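Local structure of phage integrase (Pectobacterium atrosepticum, 3JU0) at residues S2-S6 with L61-R65; D22-M26 with A64-R68; K36-L40 with L51-Y56. The protein probably binds arm-type DNA sites through this N-terminal domain of a phage-family integrase, whose whole chain is associated with DNA integration and recombination. One frame throughout, in Å; residues are numbered along the deposited sequence.

Contact 1: residues S2-S6 with L61-R65; sequences SLTDS and LADAR
How an N-terminal tail is fastened to a helix start is illustrated by residues 2-6 and 61-65 of this arm-type binding domain. Ser2 to Thr4 run extended (psi 136° to 163°), and the chain turns helical at Asp5 (phi/psi -53/-44°). Thr4 is the N-cap, its p rotamer placing OG1 against the backbone N of Lys7. Opposite, 61-65 is the first turn of helix 61-76, closed by Arg65 N to Leu61 O at 3.0 Å. The nearest CA atoms are those of Asp5 and Leu61, 6.3 Å apart. Leu61 (chi1 t, chi2 p) points its CD2 at the tail, 3.6 Å from Leu3 O, 3.6 Å from Thr4 C and 4.1 Å from Leu3 CB. Its N reaches Asp5 OD1 through a water (2.9 and 2.6 Å), and Ala62 N reaches the same OD1 through a second water (3.0 and 2.5 Å). One turn on, Arg65 (chi1 m, then t, t) extends so that NH2 makes a weak hydrogen bond to Leu3 O at 3.0 Å. Another water accepts from Arg65 NH1 (2.9 Å) and donates to Leu3 O (3.1 Å). The stronger partner of Arg65 is Asp22, whose carboxylate also takes the N-H of Leu3. With only 207 Å² buried, the joint is a small leucine contact edged by polar links, in which the first-turn amides Leu61 N and Ala62 N meet a carboxylate through water.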
ATOM      1  N   SER A   2     -14.009  -2.009  -1.911  1.00 40.75           N
ATOM      2  CA  SER A   2     -13.185  -0.853  -1.522  1.00 38.79           C
ATOM      3  C   SER A   2     -13.085  -0.779   0.012  1.00 34.83           C
ATOM      4  O   SER A   2     -14.071  -0.921   0.749  1.00 35.09           O
ATOM      5  CB  SER A   2     -13.897   0.356  -2.048  1.00 40.90           C
ATOM      6  OG  SER A   2     -13.202   1.502  -1.705  1.00 45.32           O
ATOM      7  N   LEU A   3     -11.906  -0.534   0.533  1.00 29.18           N
ATOM      8  CA  LEU A   3     -11.720  -0.438   2.000  1.00 27.73           C
ATOM      9  C   LEU A   3     -12.218   0.903   2.497  1.00 27.38           C
ATOM     10  O   LEU A   3     -12.491   1.827   1.723  1.00 26.61           O
ATOM     11  CB  LEU A   3     -10.233  -0.545   2.299  1.00 26.33           C
ATOM     12  CG  LEU A   3      -9.601  -1.859   1.983  1.00 29.13           C
ATOM     13  CD1 LEU A   3      -8.058  -1.789   2.263  1.00 27.65           C
ATOM     14  CD2 LEU A   3     -10.307  -2.947   2.651  1.00 34.63           C
ATOM     15  N   THR A   4     -12.442   0.973   3.804  1.00 28.59           N
ATOM     16  CA  THR A   4     -12.778   2.196   4.548  1.00 27.61           C
ATOM     17  C   THR A   4     -11.869   2.302   5.725  1.00 26.77           C
ATOM     18  O   THR A   4     -11.250   1.311   6.098  1.00 26.20           O
ATOM     19  CB  THR A   4     -14.217   2.163   5.110  1.00 29.15           C
ATOM     20  OG1 THR A   4     -14.345   1.069   6.006  1.00 31.26           O
ATOM     21  CG2 THR A   4     -15.209   1.966   4.085  1.00 32.04           C
ATOM     22  N   ASP A   5     -11.721   3.478   6.283  1.00 25.59           N
ATOM     23  CA  ASP A   5     -10.866   3.668   7.477  1.00 27.85           C
ATOM     24  C   ASP A   5     -11.264   2.697   8.578  1.00 27.44           C
ATOM     25  O   ASP A   5     -10.419   2.101   9.222  1.00 26.15           O
ATOM     26  CB  ASP A   5     -10.948   5.088   8.034  1.00 28.28           C
ATOM     27  CG  ASP A   5     -10.268   6.156   7.184  1.00 32.76           C
ATOM     28  OD1 ASP A   5      -9.219   5.926   6.538  1.00 35.02           O
ATOM     29  OD2 ASP A   5     -10.759   7.307   7.244  1.00 37.51           O
ATOM     30  N   SER A   6     -12.574   2.543   8.803  1.00 28.44           N
ATOM     31  CA  SER A   6     -12.989   1.653   9.871  1.00 28.17           C
ATOM     32  C   SER A   6     -12.646   0.158   9.592  1.00 26.63           C
ATOM     33  O   SER A   6     -12.235  -0.566  10.496  1.00 26.75           O
ATOM     34  CB  SER A   6     -14.485   1.912  10.201  1.00 30.11           C
ATOM     35  OG  SER A   6     -15.296   1.170   9.335  1.00 37.73           O
ATOM     36  N   LEU A  61      -5.208   4.956   5.001  1.00 19.02           N
ATOM     37  CA  LEU A  61      -5.797   4.504   3.756  1.00 19.31           C
ATOM     38  C   LEU A  61      -5.725   5.571   2.653  1.00 19.92           C
ATOM     39  O   LEU A  61      -5.309   5.279   1.526  1.00 20.12           O
ATOM     40  CB  LEU A  61      -7.272   4.109   4.036  1.00 20.15           C
ATOM     41  CG  LEU A  61      -8.119   3.757   2.801  1.00 21.34           C
ATOM     42  CD1 LEU A  61      -7.577   2.616   1.956  1.00 20.95           C
ATOM     43  CD2 LEU A  61      -9.567   3.420   3.184  1.00 23.63           C
ATOM     44  N   ALA A  62      -6.040   6.801   3.002  1.00 21.48           N
ATOM     45  CA  ALA A  62      -5.879   7.903   2.048  1.00 20.98           C
ATOM     46  C   ALA A  62      -4.444   8.068   1.584  1.00 21.13           C
ATOM     47  O   ALA A  62      -4.164   8.299   0.377  1.00 21.63           O
ATOM     48  CB  ALA A  62      -6.418   9.176   2.604  1.00 24.24           C
ATOM     49  N   ASP A  63      -3.502   8.020   2.520  1.00 20.01           N
ATOM     50  CA  ASP A  63      -2.109   8.095   2.187  1.00 20.37           C
ATOM     51  C   ASP A  63      -1.668   6.935   1.245  1.00 17.62           C
ATOM     52  O   ASP A  63      -0.932   7.124   0.276  1.00 18.23           O
ATOM     53  CB  ASP A  63      -1.241   8.003   3.426  1.00 21.23           C
ATOM     54  CG  ASP A  63      -1.365   9.139   4.414  1.00 26.60           C
ATOM     55  OD1 ASP A  63      -1.514  10.314   3.994  1.00 28.45           O
ATOM     56  OD2 ASP A  63      -1.159   8.809   5.661  1.00 25.93           O
ATOM     57  N   ALA A  64      -2.156   5.742   1.507  1.00 17.38           N
ATOM     58  CA  ALA A  64      -1.836   4.583   0.727  1.00 16.40           C
ATOM     59  C   ALA A  64      -2.361   4.717  -0.713  1.00 16.61           C
ATOM     60  O   ALA A  64      -1.654   4.411  -1.650  1.00 16.54           O
ATOM     61  CB  ALA A  64      -2.367   3.331   1.354  1.00 17.07           C
ATOM     62  N   ARG A  65      -3.570   5.225  -0.859  1.00 17.08           N
ATOM     63  CA  ARG A  65      -4.147   5.499  -2.197  1.00 17.81           C
ATOM     64  C   ARG A  65      -3.312   6.549  -2.908  1.00 16.80           C
ATOM     65  O   ARG A  65      -3.104   6.418  -4.132  1.00 18.27           O
ATOM     66  CB  ARG A  65      -5.629   5.861  -2.107  1.00 18.23           C
ATOM     67  CG  ARG A  65      -6.504   4.761  -1.644  1.00 19.78           C
ATOM     68  CD  ARG A  65      -7.917   5.175  -1.419  1.00 21.77           C
ATOM     69  NE  ARG A  65      -8.772   4.047  -1.152  1.00 22.58           N
ATOM     70  CZ  ARG A  65      -9.932   4.125  -0.520  1.00 25.37           C
ATOM     71  NH1 ARG A  65     -10.355   5.274  -0.045  1.00 28.96           N
ATOM     72  NH2 ARG A  65     -10.615   3.034  -0.341  1.00 27.29           N
TER
HETATM   73  O   HOH W   1     -12.757   4.923   1.488  1.00 42.55           O
HETATM   74  O   HOH W   2      -7.698   7.578   5.347  1.00 27.63           O
HETATM   75  O   HOH W   3      -6.909   4.948   7.339  1.00 27.88           O

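Contact 2: residues D22-M26 with A64-R68; sequences DGFGM and ARQRR
A type I' hairpin turn with a classic beta bulge at its base meets helix 61-76 along Ala64, Arg65 and Arg68, a tight turn tied to a helix by charge. The turn runs from Gly23 to Met26, with Phe24 at phi/psi 56/27° and Gly25 at 92/-10°, and Met26 N bonds to Gly23 O at 3.0 Å. Asp22 and Gly23 both face Met26, and Asp22 N donates to Met26 O at 2.8 Å. Gly23 (98/163°) and Gly25 hold backbone angles at which a CB would strike the preceding carbonyl. The helix is regular, with Arg68 N to Ala64 O at 2.8 Å, and the closest CA pair is Met26 with Arg68, 7.1 Å. Asp22 (chi1 t) forms a two-pronged salt bridge with Arg65: NE to OD1 at 2.8 Å, NH2 to OD2 at 2.7 Å. A water donates to Asp22 OD1 (2.7 Å) and Gly23 O (2.8 Å) and accepts from Arg68 NH1 (2.8 Å). Phe24 CG lies over one face of the Arg68 guanidinium, and Phe24 CD1 comes within 3.7 Å of Arg68 NH1. Met26 (t, t, p) sets SD 3.8 Å from Ala64 CB and 4.0 Å from Arg68 CB, with CE 3.9 Å from Arg65 CG. One arginine thus pairs directly with the buried carboxylate, the other reaches it through water, and a thioether fills the apolar space between turn and helix.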
ATOM      1  N   ASP A  22      -8.254  -3.314  -1.852  1.00 22.34           N
ATOM      2  CA  ASP A  22      -8.817  -1.981  -2.025  1.00 23.10           C
ATOM      3  C   ASP A  22      -9.082  -1.697  -3.518  1.00 24.99           C
ATOM      4  O   ASP A  22      -9.668  -0.664  -3.829  1.00 30.56           O
ATOM      5  CB  ASP A  22      -7.914  -0.856  -1.520  1.00 23.67           C
ATOM      6  CG  ASP A  22      -8.631   0.471  -1.477  1.00 25.62           C
ATOM      7  OD1 ASP A  22      -8.179   1.453  -2.061  1.00 24.99           O
ATOM      8  OD2 ASP A  22      -9.708   0.584  -0.854  1.00 27.42           O
ATOM      9  N   GLY A  23      -8.637  -2.548  -4.431  1.00 25.21           N
ATOM     10  CA  GLY A  23      -8.824  -2.214  -5.846  1.00 24.74           C
ATOM     11  C   GLY A  23      -7.568  -1.606  -6.435  1.00 22.97           C
ATOM     12  O   GLY A  23      -6.660  -1.201  -5.726  1.00 22.58           O
ATOM     13  N   PHE A  24      -7.527  -1.599  -7.762  1.00 22.48           N
ATOM     14  CA  PHE A  24      -6.427  -1.095  -8.504  1.00 22.38           C
ATOM     15  C   PHE A  24      -5.107  -1.743  -8.142  1.00 20.69           C
ATOM     16  O   PHE A  24      -4.039  -1.140  -8.313  1.00 24.01           O
ATOM     17  CB  PHE A  24      -6.383   0.427  -8.415  1.00 24.06           C
ATOM     18  CG  PHE A  24      -7.638   1.091  -8.833  1.00 26.20           C
ATOM     19  CD1 PHE A  24      -8.553   1.521  -7.903  1.00 30.90           C
ATOM     20  CD2 PHE A  24      -7.902   1.287 -10.194  1.00 26.31           C
ATOM     21  CE1 PHE A  24      -9.724   2.127  -8.284  1.00 33.71           C
ATOM     22  CE2 PHE A  24      -9.091   1.870 -10.589  1.00 24.15           C
ATOM     23  CZ  PHE A  24      -9.966   2.334  -9.641  1.00 29.54           C
ATOM     24  N   GLY A  25      -5.105  -2.985  -7.655  1.00 20.57           N
ATOM     25  CA  GLY A  25      -3.860  -3.664  -7.356  1.00 20.23           C
ATOM     26  C   GLY A  25      -3.406  -3.486  -5.928  1.00 19.99           C
ATOM     27  O   GLY A  25      -2.445  -4.108  -5.523  1.00 21.99           O
ATOM     28  N   MET A  26      -4.069  -2.596  -5.208  1.00 18.33           N
ATOM     29  CA  MET A  26      -3.625  -2.333  -3.794  1.00 18.88           C
ATOM     30  C   MET A  26      -4.378  -3.136  -2.772  1.00 19.64           C
ATOM     31  O   MET A  26      -5.599  -3.334  -2.880  1.00 21.69           O
ATOM     32  CB  MET A  26      -3.708  -0.863  -3.458  1.00 18.87           C
ATOM     33  CG  MET A  26      -2.949  -0.569  -2.195  1.00 22.05           C
ATOM     34  SD  MET A  26      -2.968   1.165  -1.744  1.00 25.99           S
ATOM     35  CE  MET A  26      -4.623   1.371  -1.062  1.00 23.54           C
ATOM     36  N   ALA A  64      -2.156   5.742   1.507  1.00 17.38           N
ATOM     37  CA  ALA A  64      -1.836   4.583   0.727  1.00 16.40           C
ATOM     38  C   ALA A  64      -2.361   4.717  -0.713  1.00 16.61           C
ATOM     39  O   ALA A  64      -1.654   4.411  -1.650  1.00 16.54           O
ATOM     40  CB  ALA A  64      -2.367   3.331   1.354  1.00 17.07           C
ATOM     41  N   ARG A  65      -3.570   5.225  -0.859  1.00 17.08           N
ATOM     42  CA  ARG A  65      -4.147   5.499  -2.197  1.00 17.81           C
ATOM     43  C   ARG A  65      -3.312   6.549  -2.908  1.00 16.80           C
ATOM     44  O   ARG A  65      -3.104   6.418  -4.132  1.00 18.27           O
ATOM     45  CB  ARG A  65      -5.629   5.861  -2.107  1.00 18.23           C
ATOM     46  CG  ARG A  65      -6.504   4.761  -1.644  1.00 19.78           C
ATOM     47  CD  ARG A  65      -7.917   5.175  -1.419  1.00 21.77           C
ATOM     48  NE  ARG A  65      -8.772   4.047  -1.152  1.00 22.58           N
ATOM     49  CZ  ARG A  65      -9.932   4.125  -0.520  1.00 25.37           C
ATOM     50  NH1 ARG A  65     -10.355   5.274  -0.045  1.00 28.96           N
ATOM     51  NH2 ARG A  65     -10.615   3.034  -0.341  1.00 27.29           N
ATOM     52  N   GLN A  66      -2.795   7.553  -2.196  1.00 18.78           N
ATOM     53  CA  GLN A  66      -1.931   8.561  -2.827  1.00 18.42           C
ATOM     54  C   GLN A  66      -0.645   7.953  -3.318  1.00 17.57           C
ATOM     55  O   GLN A  66      -0.159   8.255  -4.439  1.00 18.70           O
ATOM     56  CB  GLN A  66      -1.657   9.693  -1.802  1.00 20.84           C
ATOM     57  CG  GLN A  66      -0.666  10.705  -2.245  1.00 25.29           C
ATOM     58  CD  GLN A  66      -1.097  11.455  -3.438  1.00 35.37           C
ATOM     59  OE1 GLN A  66      -0.236  11.980  -4.176  1.00 46.02           O
ATOM     60  NE2 GLN A  66      -2.406  11.527  -3.682  1.00 38.43           N
ATOM     61  N   ARG A  67      -0.071   7.065  -2.510  1.00 16.07           N
ATOM     62  CA  ARG A  67       1.183   6.383  -2.881  1.00 15.83           C
ATOM     63  C   ARG A  67       0.959   5.409  -4.035  1.00 16.18           C
ATOM     64  O   ARG A  67       1.783   5.284  -4.922  1.00 17.23           O
ATOM     65  CB  ARG A  67       1.817   5.646  -1.695  1.00 16.81           C
ATOM     66  CG  ARG A  67       2.317   6.644  -0.590  1.00 17.96           C
ATOM     67  CD  ARG A  67       2.923   5.919   0.539  1.00 18.38           C
ATOM     68  NE  ARG A  67       3.338   6.954   1.523  1.00 20.84           N
ATOM     69  CZ  ARG A  67       4.223   6.745   2.484  1.00 18.51           C
ATOM     70  NH1 ARG A  67       4.738   5.526   2.644  1.00 18.34           N
ATOM     71  NH2 ARG A  67       4.605   7.745   3.285  1.00 21.32           N
ATOM     72  N   ARG A  68      -0.205   4.766  -4.040  1.00 15.65           N
ATOM     73  CA  ARG A  68      -0.609   3.926  -5.201  1.00 16.65           C
ATOM     74  C   ARG A  68      -0.632   4.788  -6.460  1.00 16.48           C
ATOM     75  O   ARG A  68      -0.124   4.415  -7.487  1.00 17.18           O
ATOM     76  CB  ARG A  68      -2.024   3.363  -4.917  1.00 17.08           C
ATOM     77  CG  ARG A  68      -2.686   2.666  -6.084  1.00 19.13           C
ATOM     78  CD  ARG A  68      -4.187   2.743  -5.919  1.00 20.59           C
ATOM     79  NE  ARG A  68      -4.731   4.066  -6.127  1.00 24.32           N
ATOM     80  CZ  ARG A  68      -5.998   4.438  -5.895  1.00 25.26           C
ATOM     81  NH1 ARG A  68      -6.851   3.620  -5.328  1.00 26.24           N
ATOM     82  NH2 ARG A  68      -6.380   5.667  -6.172  1.00 28.32           N
TER
HETATM   83  O   HOH W   4      -6.554   1.117  -4.196  1.00 21.80           O

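Contact 3: residues K36-L40 with L51-Y56; sequences KYWRL and LALGVY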
ATOM      1  N   LYS A  36       0.221  -4.245   9.901  1.00 17.81           N
ATOM      2  CA  LYS A  36      -0.684  -4.017   8.743  1.00 17.50           C
ATOM      3  C   LYS A  36       0.103  -3.260   7.650  1.00 17.79           C
ATOM      4  O   LYS A  36       0.582  -2.172   7.932  1.00 19.99           O
ATOM      5  CB  LYS A  36      -1.912  -3.255   9.221  1.00 17.93           C
ATOM      6  CG  LYS A  36      -2.903  -4.045  10.055  1.00 20.04           C
ATOM      7  CD  LYS A  36      -4.002  -3.229  10.596  1.00 20.73           C
ATOM      8  CE  LYS A  36      -5.054  -4.105  11.255  1.00 23.05           C
ATOM      9  NZ  LYS A  36      -6.089  -3.291  12.023  1.00 23.18           N
ATOM     10  N   TYR A  37       0.298  -3.937   6.509  1.00 17.36           N
ATOM     11  CA  TYR A  37       1.177  -3.499   5.462  1.00 18.56           C
ATOM     12  C   TYR A  37       0.400  -3.105   4.231  1.00 18.44           C
ATOM     13  O   TYR A  37      -0.402  -3.880   3.763  1.00 19.71           O
ATOM     14  CB  TYR A  37       2.201  -4.600   5.036  1.00 18.24           C
ATOM     15  CG  TYR A  37       3.032  -5.168   6.136  1.00 18.61           C
ATOM     16  CD1 TYR A  37       2.555  -6.171   6.950  1.00 18.71           C
ATOM     17  CD2 TYR A  37       4.332  -4.778   6.313  1.00 18.16           C
ATOM     18  CE1 TYR A  37       3.309  -6.725   7.956  1.00 19.10           C
ATOM     19  CE2 TYR A  37       5.100  -5.310   7.343  1.00 17.60           C
ATOM     20  CZ  TYR A  37       4.601  -6.250   8.208  1.00 18.44           C
ATOM     21  OH  TYR A  37       5.411  -6.832   9.193  1.00 20.74           O
ATOM     22  N   TRP A  38       0.672  -1.931   3.669  1.00 15.61           N
ATOM     23  CA  TRP A  38       0.086  -1.566   2.364  1.00 16.30           C
ATOM     24  C   TRP A  38       0.991  -2.086   1.260  1.00 15.45           C
ATOM     25  O   TRP A  38       2.209  -1.882   1.276  1.00 16.60           O
ATOM     26  CB  TRP A  38      -0.023  -0.080   2.206  1.00 16.27           C
ATOM     27  CG  TRP A  38      -0.921   0.595   3.199  1.00 16.28           C
ATOM     28  CD1 TRP A  38      -0.541   1.377   4.239  1.00 17.82           C
ATOM     29  CD2 TRP A  38      -2.333   0.490   3.254  1.00 16.74           C
ATOM     30  NE1 TRP A  38      -1.652   1.825   4.909  1.00 18.67           N
ATOM     31  CE2 TRP A  38      -2.773   1.304   4.314  1.00 18.33           C
ATOM     32  CE3 TRP A  38      -3.282  -0.195   2.484  1.00 18.12           C
ATOM     33  CZ2 TRP A  38      -4.146   1.400   4.677  1.00 19.58           C
ATOM     34  CZ3 TRP A  38      -4.649  -0.049   2.837  1.00 20.80           C
ATOM     35  CH2 TRP A  38      -5.040   0.756   3.895  1.00 20.98           C
ATOM     36  N   ARG A  39       0.362  -2.728   0.295  1.00 16.07           N
ATOM     37  CA  ARG A  39       1.079  -3.339  -0.840  1.00 18.07           C
ATOM     38  C   ARG A  39       0.387  -3.061  -2.145  1.00 17.76           C
ATOM     39  O   ARG A  39      -0.843  -3.064  -2.209  1.00 18.58           O
ATOM     40  CB  ARG A  39       1.168  -4.856  -0.685  1.00 21.54           C
ATOM     41  CG  ARG A  39       2.073  -5.334   0.410  1.00 30.76           C
ATOM     42  CD  ARG A  39       2.409  -4.409   1.387  1.00 41.05           C
ATOM     43  NE  ARG A  39       3.735  -4.795   1.871  1.00 44.87           N
ATOM     44  CZ  ARG A  39       4.565  -4.046   2.587  1.00 41.18           C
ATOM     45  NH1 ARG A  39       4.356  -2.692   2.987  1.00 27.73           N
ATOM     46  NH2 ARG A  39       5.634  -4.694   2.892  1.00 39.84           N
ATOM     47  N   LEU A  40       1.192  -2.927  -3.188  1.00 17.06           N
ATOM     48  CA  LEU A  40       0.656  -2.769  -4.547  1.00 15.59           C
ATOM     49  C   LEU A  40       1.192  -3.893  -5.444  1.00 16.63           C
ATOM     50  O   LEU A  40       2.427  -4.081  -5.609  1.00 19.07           O
ATOM     51  CB  LEU A  40       1.063  -1.416  -5.157  1.00 16.57           C
ATOM     52  CG  LEU A  40       0.654  -1.195  -6.611  1.00 18.22           C
ATOM     53  CD1 LEU A  40      -0.869  -1.116  -6.686  1.00 21.85           C
ATOM     54  CD2 LEU A  40       1.278   0.025  -7.183  1.00 22.05           C
ATOM     55  N   LEU A  51       4.987  -4.232  -4.437  1.00 20.56           N
ATOM     56  CA  LEU A  51       5.588  -2.975  -3.920  1.00 21.68           C
ATOM     57  C   LEU A  51       5.070  -2.703  -2.511  1.00 19.98           C
ATOM     58  O   LEU A  51       3.856  -2.608  -2.289  1.00 20.48           O
ATOM     59  CB  LEU A  51       5.136  -1.799  -4.812  1.00 21.96           C
ATOM     60  CG  LEU A  51       5.825  -0.486  -4.686  1.00 25.88           C
ATOM     61  CD1 LEU A  51       7.299  -0.670  -5.132  1.00 29.67           C
ATOM     62  CD2 LEU A  51       5.194   0.598  -5.541  1.00 26.70           C
ATOM     63  N   ALA A  52       5.981  -2.473  -1.583  1.00 19.25           N
ATOM     64  CA  ALA A  52       5.600  -1.968  -0.285  1.00 18.40           C
ATOM     65  C   ALA A  52       5.305  -0.461  -0.319  1.00 18.12           C
ATOM     66  O   ALA A  52       6.135   0.344  -0.789  1.00 21.74           O
ATOM     67  CB  ALA A  52       6.761  -2.205   0.673  1.00 19.77           C
ATOM     68  N   LEU A  53       4.122  -0.072   0.122  1.00 16.42           N
ATOM     69  CA  LEU A  53       3.714   1.307   0.170  1.00 16.76           C
ATOM     70  C   LEU A  53       3.774   1.898   1.569  1.00 18.97           C
ATOM     71  O   LEU A  53       3.610   3.091   1.727  1.00 23.35           O
ATOM     72  CB  LEU A  53       2.322   1.522  -0.393  1.00 17.50           C
ATOM     73  CG  LEU A  53       2.079   1.118  -1.831  1.00 18.33           C
ATOM     74  CD1 LEU A  53       0.587   1.266  -2.154  1.00 20.15           C
ATOM     75  CD2 LEU A  53       2.902   1.940  -2.728  1.00 21.64           C
ATOM     76  N   GLY A  54       4.010   1.121   2.580  1.00 18.05           N
ATOM     77  CA  GLY A  54       4.045   1.650   3.927  1.00 18.83           C
ATOM     78  C   GLY A  54       3.279   0.798   4.920  1.00 18.97           C
ATOM     79  O   GLY A  54       2.752  -0.254   4.576  1.00 18.63           O
ATOM     80  N   VAL A  55       3.256   1.302   6.146  1.00 16.45           N
ATOM     81  CA  VAL A  55       2.721   0.582   7.309  1.00 16.89           C
ATOM     82  C   VAL A  55       1.586   1.387   7.914  1.00 17.22           C
ATOM     83  O   VAL A  55       1.792   2.521   8.260  1.00 18.47           O
ATOM     84  CB  VAL A  55       3.856   0.324   8.347  1.00 18.48           C
ATOM     85  CG1 VAL A  55       3.313  -0.235   9.620  1.00 20.31           C
ATOM     86  CG2 VAL A  55       4.878  -0.617   7.717  1.00 21.21           C
ATOM     87  N   TYR A  56       0.437   0.760   8.156  1.00 17.82           N
ATOM     88  CA  TYR A  56      -0.639   1.405   8.898  1.00 18.51           C
ATOM     89  C   TYR A  56      -0.352   1.266  10.417  1.00 19.05           C
ATOM     90  O   TYR A  56       0.045   0.200  10.858  1.00 21.97           O
ATOM     91  CB  TYR A  56      -1.954   0.675   8.553  1.00 18.38           C
ATOM     92  CG  TYR A  56      -3.171   1.180   9.280  1.00 18.63           C
ATOM     93  CD1 TYR A  56      -3.902   2.254   8.837  1.00 20.31           C
ATOM     94  CD2 TYR A  56      -3.566   0.588  10.468  1.00 19.93           C
ATOM     95  CE1 TYR A  56      -4.996   2.745   9.554  1.00 21.11           C
ATOM     96  CE2 TYR A  56      -4.672   1.035  11.127  1.00 19.61           C
ATOM     97  CZ  TYR A  56      -5.368   2.099  10.686  1.00 20.21           C
ATOM     98  OH  TYR A  56      -6.484   2.508  11.379  1.00 23.84           O
TER
HETATM   99  O   HOH W   5       1.029  -2.054  11.729  1.00 20.45           O
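An extra residue in one strand reshapes a hairpin's surface, as in this pair. Tyr37 pairs with Val55 and Arg39 with Ala52, so Leu53 and Gly54 both face Trp38, a beta bulge: Trp38 N donates to Gly54 O at 2.8 Å while Leu53 N donates to Trp38 O at 2.9 Å. Gly54, bare of a side chain, forms a hollow beside which the indole of Trp38 settles. Leu53 packs on the root of the Trp38 side chain (CB to CB, 3.8 Å), and Tyr56 CB lies 3.8 Å from Trp38 NE1, which donates its hydrogen bond to the carbonyl of Val59. Leu53 CD1 and Leu51 CB each sit 4.1 Å from Leu40 CB, and at the far end the Lys36 chain runs alongside the Tyr56 ring, CD to CD2 3.8 Å. On the opposite face long side chains meet short ones: the Arg39 guanidinium folds over Ala52, NH1 to CB 3.4 Å, and Tyr37 touches Val55, CD2 to CG2 4.4 Å. In the four-stranded antiparallel sheet, 47-56 is an outer strand and 36-44 borders 26-30 on its other side; Trp38 packs against Leu61 and Ala64 of helix 61-76 and Val8 of helix 5-10.

Along the chain the first segments come in the order 2-6, 22-26 and 36-40; 51-56 follows, and helix 61-76 supplies the second segments of contacts 1 and 2. Contact 3 is therefore nested inside the loops closed by the other two. The centres of contacts 1 and 2 lie about 8 Å apart, those of 2 and 3 about 9 Å, and those of 1 and 3 about 11 Å. Contacts 1 and 2 share Ala64 and Arg65, and Ala64 also packs on Trp38 of contact 3, while Arg67 bonds to the Leu53 carbonyl. One helix thus unites the N-terminal tail, a hairpin turn and the sheet into one arm-type DNA-binding domain.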